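Local coordinates for protein alginate lyase (Chitinophaga sp. MD30, PDB 6KCW) that cleaves alginate as a bacterial lyase of polysaccharide lyase family 36, presumably by beta-elimination, at residues G111-L116 / W197-D201; L116-W120 / T210-G216; F147-Y151 / I185-L191. The contacts are given in a common frame with arbitrary orientation. Numbering follows the deposited sequence.

Overall arrangement
The contacts lie in a concanavalin A-like antiparallel beta-sandwich. Contacts 1 and 2 share L116 and use successive parts of strand 113-122 in the six-stranded sheet, centres about 19 Å apart. Their second segments, 197-201 and 210-216, follow in the same order, so they cross along the chain. Contact 3, nested inside both, lays loop segment 147-151 against hairpin 179-195 of the opposing sheet, its centre about 22 Å from that of contact 1 and about 15 Å from that of contact 2. M118 SD meets I185 CD1 at 3.7 Å, joining contacts 2 and 3. One strand thus runs from a loop closure to a face where a phosphate ion, probably from the crystallisation liquor, is bound.

Contact 1. Residues G111-L116 / W197-D201; sequences GNGGTL and WTTND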
ATOM      1  N   GLY A 111      11.409 -17.459   2.361  1.00 39.27           N
ATOM      2  CA  GLY A 111      10.511 -18.133   1.442  1.00 33.88           C
ATOM      3  C   GLY A 111       9.086 -18.284   1.922  1.00 40.85           C
ATOM      4  O   GLY A 111       8.327 -19.061   1.326  1.00 44.08           O
ATOM      5  N   ASN A 112       8.691 -17.539   2.960  1.00 36.86           N
ATOM      6  CA  ASN A 112       7.407 -17.700   3.630  1.00 37.03           C
ATOM      7  C   ASN A 112       6.463 -16.517   3.444  1.00 38.54           C
ATOM      8  O   ASN A 112       5.370 -16.529   4.020  1.00 38.35           O
ATOM      9  CB  ASN A 112       7.616 -17.926   5.147  1.00 42.02           C
ATOM     10  CG  ASN A 112       8.370 -19.215   5.464  1.00 41.79           C
ATOM     11  OD1 ASN A 112       8.291 -20.191   4.726  1.00 40.34           O
ATOM     12  ND2 ASN A 112       9.096 -19.219   6.577  1.00 43.93           N
ATOM     13  N   GLY A 113       6.848 -15.486   2.704  1.00 38.01           N
ATOM     14  CA  GLY A 113       5.908 -14.410   2.444  1.00 40.09           C
ATOM     15  C   GLY A 113       6.581 -13.171   1.907  1.00 39.84           C
ATOM     16  O   GLY A 113       7.806 -13.070   1.836  1.00 41.24           O
ATOM     17  N   GLY A 114       5.740 -12.217   1.512  1.00 40.46           N
ATOM     18  CA  GLY A 114       6.192 -10.908   1.078  1.00 41.04           C
ATOM     19  C   GLY A 114       5.015  -9.962   1.022  1.00 35.99           C
ATOM     20  O   GLY A 114       3.898 -10.316   1.404  1.00 36.11           O
ATOM     21  N   THR A 115       5.281  -8.738   0.556  1.00 38.06           N
ATOM     22  CA  THR A 115       4.226  -7.753   0.311  1.00 38.68           C
ATOM     23  C   THR A 115       4.494  -6.976  -0.970  1.00 38.24           C
ATOM     24  O   THR A 115       5.642  -6.788  -1.383  1.00 35.88           O
ATOM     25  CB  THR A 115       4.068  -6.722   1.434  1.00 35.67           C
ATOM     26  OG1 THR A 115       5.351  -6.164   1.754  1.00 38.33           O
ATOM     27  CG2 THR A 115       3.405  -7.333   2.654  1.00 36.27           C
ATOM     28  N   LEU A 116       3.404  -6.504  -1.580  1.00 38.66           N
ATOM     29  CA  LEU A 116       3.432  -5.542  -2.673  1.00 33.56           C
ATOM     30  C   LEU A 116       2.779  -4.282  -2.106  1.00 37.39           C
ATOM     31  O   LEU A 116       1.556  -4.224  -1.967  1.00 35.74           O
ATOM     32  CB  LEU A 116       2.692  -6.091  -3.896  1.00 36.94           C
ATOM     33  CG  LEU A 116       2.958  -5.608  -5.336  1.00 35.82           C
ATOM     34  CD1 LEU A 116       2.042  -6.327  -6.319  1.00 32.88           C
ATOM     35  CD2 LEU A 116       2.796  -4.091  -5.467  1.00 37.16           C
ATOM     36  N   TRP A 197       7.574 -14.952  -5.094  1.00 35.07           N
ATOM     37  CA  TRP A 197       7.132 -14.476  -3.786  1.00 38.98           C
ATOM     38  C   TRP A 197       7.564 -15.402  -2.664  1.00 40.91           C
ATOM     39  O   TRP A 197       8.020 -14.938  -1.614  1.00 36.95           O
ATOM     40  CB  TRP A 197       5.609 -14.343  -3.726  1.00 37.99           C
ATOM     41  CG  TRP A 197       5.048 -13.346  -4.661  1.00 39.08           C
ATOM     42  CD1 TRP A 197       4.404 -13.603  -5.817  1.00 36.63           C
ATOM     43  CD2 TRP A 197       5.074 -11.918  -4.514  1.00 37.12           C
ATOM     44  NE1 TRP A 197       4.026 -12.428  -6.414  1.00 39.86           N
ATOM     45  CE2 TRP A 197       4.423 -11.377  -5.631  1.00 35.91           C
ATOM     46  CE3 TRP A 197       5.584 -11.051  -3.542  1.00 35.94           C
ATOM     47  CZ2 TRP A 197       4.265 -10.001  -5.818  1.00 34.16           C
ATOM     48  CZ3 TRP A 197       5.434  -9.693  -3.725  1.00 35.89           C
ATOM     49  CH2 TRP A 197       4.779  -9.178  -4.859  1.00 37.19           C
ATOM     50  N   THR A 198       7.403 -16.706  -2.872  1.00 39.76           N
ATOM     51  CA  THR A 198       7.565 -17.701  -1.827  1.00 37.10           C
ATOM     52  C   THR A 198       8.277 -18.918  -2.402  1.00 40.14           C
ATOM     53  O   THR A 198       8.229 -19.176  -3.613  1.00 38.75           O
ATOM     54  CB  THR A 198       6.197 -18.118  -1.259  1.00 40.25           C
ATOM     55  OG1 THR A 198       5.386 -18.638  -2.316  1.00 37.37           O
ATOM     56  CG2 THR A 198       5.463 -16.924  -0.655  1.00 39.88           C
ATOM     57  N   THR A 199       8.951 -19.672  -1.522  1.00 37.01           N
ATOM     58  CA  THR A 199       9.340 -21.033  -1.857  1.00 37.29           C
ATOM     59  C   THR A 199       8.571 -22.079  -1.061  1.00 38.34           C
ATOM     60  O   THR A 199       8.652 -23.270  -1.392  1.00 36.69           O
ATOM     61  CB  THR A 199      10.854 -21.241  -1.681  1.00 36.63           C
ATOM     62  OG1 THR A 199      11.300 -20.635  -0.464  1.00 35.30           O
ATOM     63  CG2 THR A 199      11.612 -20.629  -2.862  1.00 35.62           C
ATOM     64  N   ASN A 200       7.802 -21.661  -0.059  1.00 36.77           N
ATOM     65  CA  ASN A 200       6.907 -22.531   0.700  1.00 39.76           C
ATOM     66  C   ASN A 200       5.496 -22.395   0.136  1.00 40.45           C
ATOM     67  O   ASN A 200       4.868 -21.340   0.285  1.00 42.08           O
ATOM     68  CB  ASN A 200       6.933 -22.150   2.177  1.00 34.86           C
ATOM     69  CG  ASN A 200       5.889 -22.888   2.993  1.00 39.50           C
ATOM     70  OD1 ASN A 200       5.483 -23.998   2.662  1.00 39.55           O
ATOM     71  ND2 ASN A 200       5.442 -22.260   4.081  1.00 44.95           N
ATOM     72  N   ASP A 201       4.987 -23.474  -0.484  1.00 39.16           N
ATOM     73  CA  ASP A 201       3.661 -23.461  -1.104  1.00 35.58           C
ATOM     74  C   ASP A 201       2.529 -23.263  -0.098  1.00 35.63           C
ATOM     75  O   ASP A 201       1.445 -22.844  -0.494  1.00 41.88           O
ATOM     76  CB  ASP A 201       3.398 -24.762  -1.870  1.00 33.97           C
ATOM     77  CG  ASP A 201       4.110 -24.820  -3.209  1.00 37.95           C
ATOM     78  OD1 ASP A 201       4.424 -23.753  -3.770  1.00 38.26           O
ATOM     79  OD2 ASP A 201       4.349 -25.950  -3.701  1.00 37.53           O
TER
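The carbonyl of G111 is the polar hub just before strand 113-122 begins. G111 O accepts T199 N and N200 N, each at 3.0 Å, the N200 bond straighter (157° against 139°). G111 has positive phi, and a CB would strike T199 OG1. Several other polar groups are satisfied outside the pair: D110 OD1 takes N112 N, N172 OD1 takes T198 N, N102 O accepts T115 OG1, and A202 N and G174 N bond N200 OD1 and D201 OD1. N112, G114 and L116 make backbone hydrogen bonds with E100, I98 and F96. W197 NE1 makes weak bonds to K170 O and R180 O. The W197 ring lies beside the strand, CH2 3.8 Å from L116 CB and CZ3 3.7 Å from T115 O, near the ring plane. I98 and I134 touch W197 from one sheet and I169 from the other. A crossover loop between strands 188-195 and 206-215, pinned by its backbone and sending an indole between the sheets, closes this end of the concanavalin A-like beta-sandwich.

Contact 2. Residues L116-W120 / T210-G216; sequences LRMMW and TFHTFRG. With PO4 (phosphate ion), chain B.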
ATOM      1  N   LEU A 116       3.404  -6.504  -1.580  1.00 38.66           N
ATOM      2  CA  LEU A 116       3.432  -5.542  -2.673  1.00 33.56           C
ATOM      3  C   LEU A 116       2.779  -4.282  -2.106  1.00 37.39           C
ATOM      4  O   LEU A 116       1.556  -4.224  -1.967  1.00 35.74           O
ATOM      5  CB  LEU A 116       2.692  -6.091  -3.896  1.00 36.94           C
ATOM      6  CG  LEU A 116       2.958  -5.608  -5.336  1.00 35.82           C
ATOM      7  CD1 LEU A 116       2.042  -6.327  -6.319  1.00 32.88           C
ATOM      8  CD2 LEU A 116       2.796  -4.091  -5.467  1.00 37.16           C
ATOM      9  N   ARG A 117       3.591  -3.291  -1.742  1.00 35.65           N
ATOM     10  CA  ARG A 117       3.093  -1.984  -1.318  1.00 36.07           C
ATOM     11  C   ARG A 117       3.778  -0.901  -2.141  1.00 37.66           C
ATOM     12  O   ARG A 117       4.621  -1.179  -3.002  1.00 36.14           O
ATOM     13  CB  ARG A 117       3.316  -1.734   0.186  1.00 36.42           C
ATOM     14  CG  ARG A 117       2.567  -2.700   1.084  1.00 36.37           C
ATOM     15  CD  ARG A 117       2.987  -2.568   2.557  1.00 40.21           C
ATOM     16  NE  ARG A 117       4.432  -2.578   2.722  1.00 34.45           N
ATOM     17  CZ  ARG A 117       5.056  -2.252   3.849  1.00 38.98           C
ATOM     18  NH1 ARG A 117       4.368  -1.897   4.927  1.00 37.90           N
ATOM     19  NH2 ARG A 117       6.377  -2.279   3.900  1.00 39.84           N
ATOM     20  N   MET A 118       3.403   0.351  -1.869  1.00 39.78           N
ATOM     21  CA  MET A 118       3.920   1.494  -2.605  1.00 39.76           C
ATOM     22  C   MET A 118       4.303   2.594  -1.628  1.00 38.05           C
ATOM     23  O   MET A 118       3.679   2.753  -0.573  1.00 37.51           O
ATOM     24  CB  MET A 118       2.890   2.034  -3.633  1.00 38.70           C
ATOM     25  CG  MET A 118       3.451   3.106  -4.585  1.00 38.01           C
ATOM     26  SD  MET A 118       2.292   3.691  -5.848  1.00 41.97           S
ATOM     27  CE  MET A 118       1.104   4.582  -4.819  1.00 37.80           C
ATOM     28  N   MET A 119       5.336   3.354  -1.992  1.00 35.98           N
ATOM     29  CA  MET A 119       5.817   4.455  -1.175  1.00 40.02           C
ATOM     30  C   MET A 119       5.898   5.729  -2.000  1.00 41.37           C
ATOM     31  O   MET A 119       5.967   5.695  -3.230  1.00 40.86           O
ATOM     32  CB  MET A 119       7.205   4.180  -0.591  1.00 38.45           C
ATOM     33  CG  MET A 119       7.284   3.019   0.354  1.00 37.65           C
ATOM     34  SD  MET A 119       8.933   2.970   1.080  1.00 41.66           S
ATOM     35  CE  MET A 119       9.089   4.546   1.921  1.00 35.61           C
ATOM     36  N   TRP A 120       5.887   6.862  -1.303  1.00 40.55           N
ATOM     37  CA  TRP A 120       6.489   8.072  -1.836  1.00 41.42           C
ATOM     38  C   TRP A 120       7.854   8.242  -1.171  1.00 43.87           C
ATOM     39  O   TRP A 120       8.132   7.651  -0.123  1.00 42.15           O
ATOM     40  CB  TRP A 120       5.584   9.293  -1.626  1.00 40.73           C
ATOM     41  CG  TRP A 120       5.730   9.951  -0.311  1.00 40.41           C
ATOM     42  CD1 TRP A 120       6.552  10.995  -0.008  1.00 39.58           C
ATOM     43  CD2 TRP A 120       5.031   9.626   0.895  1.00 39.15           C
ATOM     44  NE1 TRP A 120       6.418  11.336   1.317  1.00 42.35           N
ATOM     45  CE2 TRP A 120       5.491  10.508   1.895  1.00 41.73           C
ATOM     46  CE3 TRP A 120       4.068   8.667   1.230  1.00 38.89           C
ATOM     47  CZ2 TRP A 120       5.014  10.467   3.207  1.00 38.41           C
ATOM     48  CZ3 TRP A 120       3.593   8.628   2.531  1.00 35.64           C
ATOM     49  CH2 TRP A 120       4.066   9.525   3.502  1.00 36.96           C
ATOM     50  N   THR A 210      -3.334  -4.678   2.098  1.00 37.11           N
ATOM     51  CA  THR A 210      -2.709  -3.717   2.988  1.00 35.94           C
ATOM     52  C   THR A 210      -3.224  -2.320   2.694  1.00 38.08           C
ATOM     53  O   THR A 210      -3.342  -1.916   1.537  1.00 36.61           O
ATOM     54  CB  THR A 210      -1.189  -3.727   2.840  1.00 39.03           C
ATOM     55  OG1 THR A 210      -0.837  -3.359   1.503  1.00 39.55           O
ATOM     56  CG2 THR A 210      -0.609  -5.114   3.158  1.00 39.63           C
ATOM     57  N   PHE A 211      -3.527  -1.581   3.753  1.00 39.33           N
ATOM     58  CA  PHE A 211      -3.886  -0.163   3.667  1.00 40.87           C
ATOM     59  C   PHE A 211      -2.947   0.560   4.623  1.00 42.83           C
ATOM     60  O   PHE A 211      -3.284   0.804   5.786  1.00 44.45           O
ATOM     61  CB  PHE A 211      -5.349   0.074   4.006  1.00 36.87           C
ATOM     62  CG  PHE A 211      -5.759   1.512   3.912  1.00 41.82           C
ATOM     63  CD1 PHE A 211      -5.107   2.375   3.039  1.00 40.35           C
ATOM     64  CD2 PHE A 211      -6.787   2.015   4.705  1.00 40.40           C
ATOM     65  CE1 PHE A 211      -5.478   3.706   2.956  1.00 41.50           C
ATOM     66  CE2 PHE A 211      -7.164   3.345   4.625  1.00 37.53           C
ATOM     67  CZ  PHE A 211      -6.505   4.192   3.755  1.00 42.09           C
ATOM     68  N   HIS A 212      -1.751   0.876   4.135  1.00 41.55           N
ATOM     69  CA  HIS A 212      -0.700   1.453   4.960  1.00 40.77           C
ATOM     70  C   HIS A 212      -0.488   2.907   4.563  1.00 41.77           C
ATOM     71  O   HIS A 212      -0.164   3.196   3.401  1.00 41.11           O
ATOM     72  CB  HIS A 212       0.598   0.651   4.833  1.00 42.70           C
ATOM     73  CG  HIS A 212       0.514  -0.722   5.426  1.00 40.52           C
ATOM     74  ND1 HIS A 212       1.608  -1.542   5.559  1.00 36.76           N
ATOM     75  CD2 HIS A 212      -0.538  -1.416   5.921  1.00 41.64           C
ATOM     76  CE1 HIS A 212       1.238  -2.686   6.106  1.00 38.20           C
ATOM     77  NE2 HIS A 212      -0.061  -2.637   6.330  1.00 36.99           N
ATOM     78  N   THR A 213      -0.706   3.815   5.522  1.00 41.40           N
ATOM     79  CA  THR A 213      -0.423   5.243   5.372  1.00 38.88           C
ATOM     80  C   THR A 213       0.392   5.663   6.585  1.00 41.97           C
ATOM     81  O   THR A 213      -0.176   5.971   7.637  1.00 42.80           O
ATOM     82  CB  THR A 213      -1.690   6.073   5.275  1.00 38.29           C
ATOM     83  OG1 THR A 213      -2.569   5.502   4.295  1.00 45.58           O
ATOM     84  CG2 THR A 213      -1.345   7.505   4.874  1.00 37.54           C
ATOM     85  N   PHE A 214       1.718   5.666   6.447  1.00 43.87           N
ATOM     86  CA  PHE A 214       2.579   6.055   7.556  1.00 36.73           C
ATOM     87  C   PHE A 214       3.934   6.501   7.025  1.00 35.91           C
ATOM     88  O   PHE A 214       4.340   6.148   5.912  1.00 36.12           O
ATOM     89  CB  PHE A 214       2.729   4.917   8.567  1.00 36.30           C
ATOM     90  CG  PHE A 214       3.494   3.719   8.059  1.00 41.64           C
ATOM     91  CD1 PHE A 214       2.855   2.719   7.333  1.00 38.35           C
ATOM     92  CD2 PHE A 214       4.852   3.567   8.359  1.00 41.21           C
ATOM     93  CE1 PHE A 214       3.558   1.599   6.906  1.00 41.92           C
ATOM     94  CE2 PHE A 214       5.561   2.460   7.926  1.00 38.14           C
ATOM     95  CZ  PHE A 214       4.915   1.472   7.200  1.00 42.57           C
ATOM     96  N   ARG A 215       4.611   7.315   7.829  1.00 35.44           N
ATOM     97  CA  ARG A 215       5.952   7.780   7.519  1.00 38.99           C
ATOM     98  C   ARG A 215       6.987   6.773   8.015  1.00 41.13           C
ATOM     99  O   ARG A 215       6.814   6.146   9.064  1.00 39.90           O
ATOM    100  CB  ARG A 215       6.216   9.149   8.146  1.00 38.12           C
ATOM    101  CG  ARG A 215       5.356  10.276   7.610  1.00 39.87           C
ATOM    102  CD  ARG A 215       5.926  11.627   8.020  1.00 39.39           C
ATOM    103  NE  ARG A 215       5.021  12.716   7.695  1.00 41.95           N
ATOM    104  CZ  ARG A 215       5.056  13.424   6.567  1.00 43.02           C
ATOM    105  NH1 ARG A 215       5.968  13.172   5.632  1.00 41.19           N
ATOM    106  NH2 ARG A 215       4.179  14.392   6.376  1.00 36.76           N
ATOM    107  N   GLY A 216       8.064   6.624   7.255  1.00 38.86           N
ATOM    108  CA  GLY A 216       9.107   5.682   7.596  1.00 41.47           C
ATOM    109  C   GLY A 216       9.138   4.483   6.670  1.00 44.31           C
ATOM    110  O   GLY A 216       8.191   4.257   5.925  1.00 49.76           O
TER
HETATM  111  P   PO4 B 301       9.727  -1.415   6.178  1.00 52.18           P
HETATM  112  O1  PO4 B 301       8.246  -1.532   6.433  1.00 47.76           O
HETATM  113  O2  PO4 B 301      10.471  -1.625   7.480  1.00 51.56           O
HETATM  114  O3  PO4 B 301      10.091  -0.025   5.707  1.00 40.60           O
HETATM  115  O4  PO4 B 301      10.166  -2.498   5.180  1.00 54.74           O
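This is a side-chain contact between two nearly parallel strands that are not hydrogen-bonded to each other, in the six-stranded sheet of the concanavalin A-like beta-sandwich. Strands 113-122 and 206-215 both pair antiparallel with 89-92 and 94-99, which fill the space between them; the local axes approach to 8.5 Å at 19°. The side chains therefore span an intervening strand. R117 leans across it, its CG 3.5 Å from T210 OG1 and its NH1 4.1 Å from F214 CE1, near the plane of that ring. Further along, W120 CZ2 comes within 3.8 Å of R215 NH1, but the stronger polar partners lie beyond: W86 O for W120 NE1 and D85 O for R215 NH1. M119 CE approaches G216 O at 4.1 Å. K91 and Y133 also bind the phosphate, probably a crystallisation component, so this sheet face can hold an anion, consistent with a groove for acidic alginate. H212 NE2 is bonded to N63 OD1, leaving ND1 to face the arginine. The guanidinium thus bridges ring and ion: R117 NH1 donates to H212 ND1 at 2.9 Å and R117 NH2 to PO4 O1 at 3.2 Å.

Contact 3. Residues F147-Y151 / I185-L191; sequences FGKSY and INGTTVL
At the apolar centre V190 and Y151 meet, V190 CG2 lying 3.8 Å from Y151 CB, where a loop runs roughly antiparallel to 188-191, the second arm of a beta-hairpin with a two-residue turn, in the concanavalin A-like sandwich. Their CA atoms, 6.2 Å apart, set the register. Y151 (chi1 t, chi2 -86°) lays one ring face on I185: I185 CG2 makes a CH-pi contact 3.8 Å from the ring centroid, 24° off the normal. T188 CB approaches the ring edge, 3.7 Å from Y151 CE2. A classic beta bulge places V190 (phi/psi -97/-56) and L191 both opposite I183. L191 (t, p) extends the apolar row, with CD1 3.7 Å from F147 CB and 3.9 Å from K149 CG. F147 and G148 have positive phi (56° and 65°), turning the loop before it becomes extended from K149 to Y151. Outward, K149 CB lies 3.6 Å from V190 O while its amine leads away, and S150 points its CB away from the hairpin, with OG bonded to R127 NH2. The hairpin closes in a type I' turn from I185 to T188, with N186 (52/44) and G187 (67/1) at the corner: T188 N donates to I185 O at 2.9 Å, and I185 N to T188 O at 3.0 Å. At the polar edge N186 (chi1 m) gives a weak hydrogen bond from ND2 to Y151 OH, 3.2 Å long.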
ATOM      1  N   PHE A 147      12.950  -2.369  -7.051  1.00 42.06           N
ATOM      2  CA  PHE A 147      13.290  -2.753  -8.420  1.00 40.45           C
ATOM      3  C   PHE A 147      13.863  -1.588  -9.210  1.00 42.09           C
ATOM      4  O   PHE A 147      13.827  -1.589 -10.444  1.00 41.27           O
ATOM      5  CB  PHE A 147      12.083  -3.357  -9.139  1.00 36.83           C
ATOM      6  CG  PHE A 147      11.748  -4.740  -8.669  1.00 42.19           C
ATOM      7  CD1 PHE A 147      10.991  -4.937  -7.519  1.00 41.02           C
ATOM      8  CD2 PHE A 147      12.208  -5.848  -9.361  1.00 37.53           C
ATOM      9  CE1 PHE A 147      10.691  -6.216  -7.070  1.00 34.21           C
ATOM     10  CE2 PHE A 147      11.911  -7.127  -8.920  1.00 41.59           C
ATOM     11  CZ  PHE A 147      11.152  -7.310  -7.766  1.00 39.52           C
ATOM     12  N   GLY A 148      14.415  -0.602  -8.509  1.00 41.25           N
ATOM     13  CA  GLY A 148      14.919   0.588  -9.155  1.00 40.44           C
ATOM     14  C   GLY A 148      13.884   1.458  -9.835  1.00 39.96           C
ATOM     15  O   GLY A 148      14.259   2.298 -10.652  1.00 42.05           O
ATOM     16  N   LYS A 149      12.596   1.305  -9.520  1.00 40.83           N
ATOM     17  CA  LYS A 149      11.543   1.948 -10.309  1.00 45.36           C
ATOM     18  C   LYS A 149      10.963   3.166  -9.593  1.00 42.85           C
ATOM     19  O   LYS A 149      10.893   3.219  -8.362  1.00 39.94           O
ATOM     20  CB  LYS A 149      10.417   0.961 -10.630  1.00 40.55           C
ATOM     21  CG  LYS A 149      10.895  -0.380 -11.183  1.00 39.39           C
ATOM     22  CD  LYS A 149      11.646  -0.177 -12.493  1.00 44.77           C
ATOM     23  CE  LYS A 149      11.758  -1.465 -13.307  1.00 45.47           C
ATOM     24  NZ  LYS A 149      12.306  -1.202 -14.673  1.00 47.60           N
ATOM     25  N   SER A 150      10.531   4.147 -10.383  1.00 44.88           N
ATOM     26  CA  SER A 150       9.925   5.337  -9.802  1.00 42.96           C
ATOM     27  C   SER A 150       8.931   5.951 -10.773  1.00 40.16           C
ATOM     28  O   SER A 150       9.037   5.785 -11.990  1.00 42.84           O
ATOM     29  CB  SER A 150      10.981   6.377  -9.409  1.00 44.34           C
ATOM     30  OG  SER A 150      11.634   6.902 -10.545  1.00 45.02           O
ATOM     31  N   TYR A 151       7.951   6.646 -10.212  1.00 39.33           N
ATOM     32  CA  TYR A 151       7.006   7.430 -10.985  1.00 39.59           C
ATOM     33  C   TYR A 151       6.888   8.820 -10.365  1.00 44.99           C
ATOM     34  O   TYR A 151       6.558   8.958  -9.177  1.00 40.86           O
ATOM     35  CB  TYR A 151       5.637   6.757 -11.050  1.00 40.28           C
ATOM     36  CG  TYR A 151       4.620   7.495 -11.905  1.00 39.05           C
ATOM     37  CD1 TYR A 151       3.846   8.521 -11.371  1.00 37.36           C
ATOM     38  CD2 TYR A 151       4.431   7.162 -13.242  1.00 40.62           C
ATOM     39  CE1 TYR A 151       2.916   9.191 -12.139  1.00 41.01           C
ATOM     40  CE2 TYR A 151       3.491   7.835 -14.031  1.00 40.00           C
ATOM     41  CZ  TYR A 151       2.740   8.848 -13.472  1.00 39.39           C
ATOM     42  OH  TYR A 151       1.812   9.522 -14.229  1.00 40.93           O
ATOM     43  N   ILE A 185       0.345   3.557 -12.682  1.00 36.90           N
ATOM     44  CA  ILE A 185      -0.044   4.864 -12.162  1.00 36.82           C
ATOM     45  C   ILE A 185      -0.372   5.763 -13.346  1.00 39.30           C
ATOM     46  O   ILE A 185       0.478   5.978 -14.222  1.00 39.02           O
ATOM     47  CB  ILE A 185       1.052   5.484 -11.278  1.00 38.08           C
ATOM     48  CG1 ILE A 185       1.365   4.569 -10.095  1.00 33.65           C
ATOM     49  CG2 ILE A 185       0.637   6.860 -10.761  1.00 35.34           C
ATOM     50  CD1 ILE A 185       2.478   5.098  -9.232  1.00 37.05           C
ATOM     51  N   ASN A 186      -1.596   6.294 -13.367  1.00 37.81           N
ATOM     52  CA  ASN A 186      -2.069   7.088 -14.494  1.00 40.00           C
ATOM     53  C   ASN A 186      -1.874   6.333 -15.807  1.00 38.59           C
ATOM     54  O   ASN A 186      -1.383   6.888 -16.788  1.00 39.81           O
ATOM     55  CB  ASN A 186      -1.365   8.446 -14.562  1.00 36.19           C
ATOM     56  CG  ASN A 186      -1.823   9.402 -13.495  1.00 37.61           C
ATOM     57  OD1 ASN A 186      -2.798   9.146 -12.795  1.00 37.42           O
ATOM     58  ND2 ASN A 186      -1.129  10.533 -13.380  1.00 35.59           N
ATOM     59  N   GLY A 187      -2.205   5.042 -15.813  1.00 37.33           N
ATOM     60  CA  GLY A 187      -2.057   4.234 -17.010  1.00 37.08           C
ATOM     61  C   GLY A 187      -0.633   3.983 -17.469  1.00 41.32           C
ATOM     62  O   GLY A 187      -0.442   3.312 -18.493  1.00 40.80           O
ATOM     63  N   THR A 188       0.367   4.491 -16.750  1.00 40.73           N
ATOM     64  CA  THR A 188       1.780   4.302 -17.075  1.00 41.36           C
ATOM     65  C   THR A 188       2.364   3.196 -16.206  1.00 37.46           C
ATOM     66  O   THR A 188       2.170   3.198 -14.985  1.00 39.87           O
ATOM     67  CB  THR A 188       2.563   5.601 -16.853  1.00 43.91           C
ATOM     68  OG1 THR A 188       2.188   6.574 -17.843  1.00 45.38           O
ATOM     69  CG2 THR A 188       4.081   5.345 -16.900  1.00 39.72           C
ATOM     70  N   THR A 189       3.077   2.262 -16.830  1.00 37.01           N
ATOM     71  CA  THR A 189       3.702   1.168 -16.091  1.00 39.46           C
ATOM     72  C   THR A 189       4.813   1.689 -15.180  1.00 41.32           C
ATOM     73  O   THR A 189       5.756   2.345 -15.634  1.00 42.84           O
ATOM     74  CB  THR A 189       4.263   0.122 -17.055  1.00 33.10           C
ATOM     75  OG1 THR A 189       3.183  -0.527 -17.735  1.00 43.45           O
ATOM     76  CG2 THR A 189       5.086  -0.944 -16.321  1.00 35.67           C
ATOM     77  N   VAL A 190       4.704   1.395 -13.891  1.00 38.07           N
ATOM     78  CA  VAL A 190       5.774   1.729 -12.958  1.00 39.21           C
ATOM     79  C   VAL A 190       6.612   0.480 -12.779  1.00 42.01           C
ATOM     80  O   VAL A 190       7.828   0.484 -13.013  1.00 47.22           O
ATOM     81  CB  VAL A 190       5.225   2.229 -11.612  1.00 40.07           C
ATOM     82  CG1 VAL A 190       6.359   2.723 -10.727  1.00 35.98           C
ATOM     83  CG2 VAL A 190       4.206   3.329 -11.845  1.00 37.31           C
ATOM     84  N   LEU A 191       5.961  -0.601 -12.370  1.00 40.32           N
ATOM     85  CA  LEU A 191       6.599  -1.894 -12.202  1.00 41.87           C
ATOM     86  C   LEU A 191       5.686  -2.940 -12.811  1.00 42.78           C
ATOM     87  O   LEU A 191       4.491  -2.972 -12.497  1.00 40.65           O
ATOM     88  CB  LEU A 191       6.853  -2.210 -10.726  1.00 37.30           C
ATOM     89  CG  LEU A 191       7.382  -3.617 -10.446  1.00 41.12           C
ATOM     90  CD1 LEU A 191       8.837  -3.728 -10.875  1.00 40.42           C
ATOM     91  CD2 LEU A 191       7.216  -3.999  -8.973  1.00 38.82           C
TER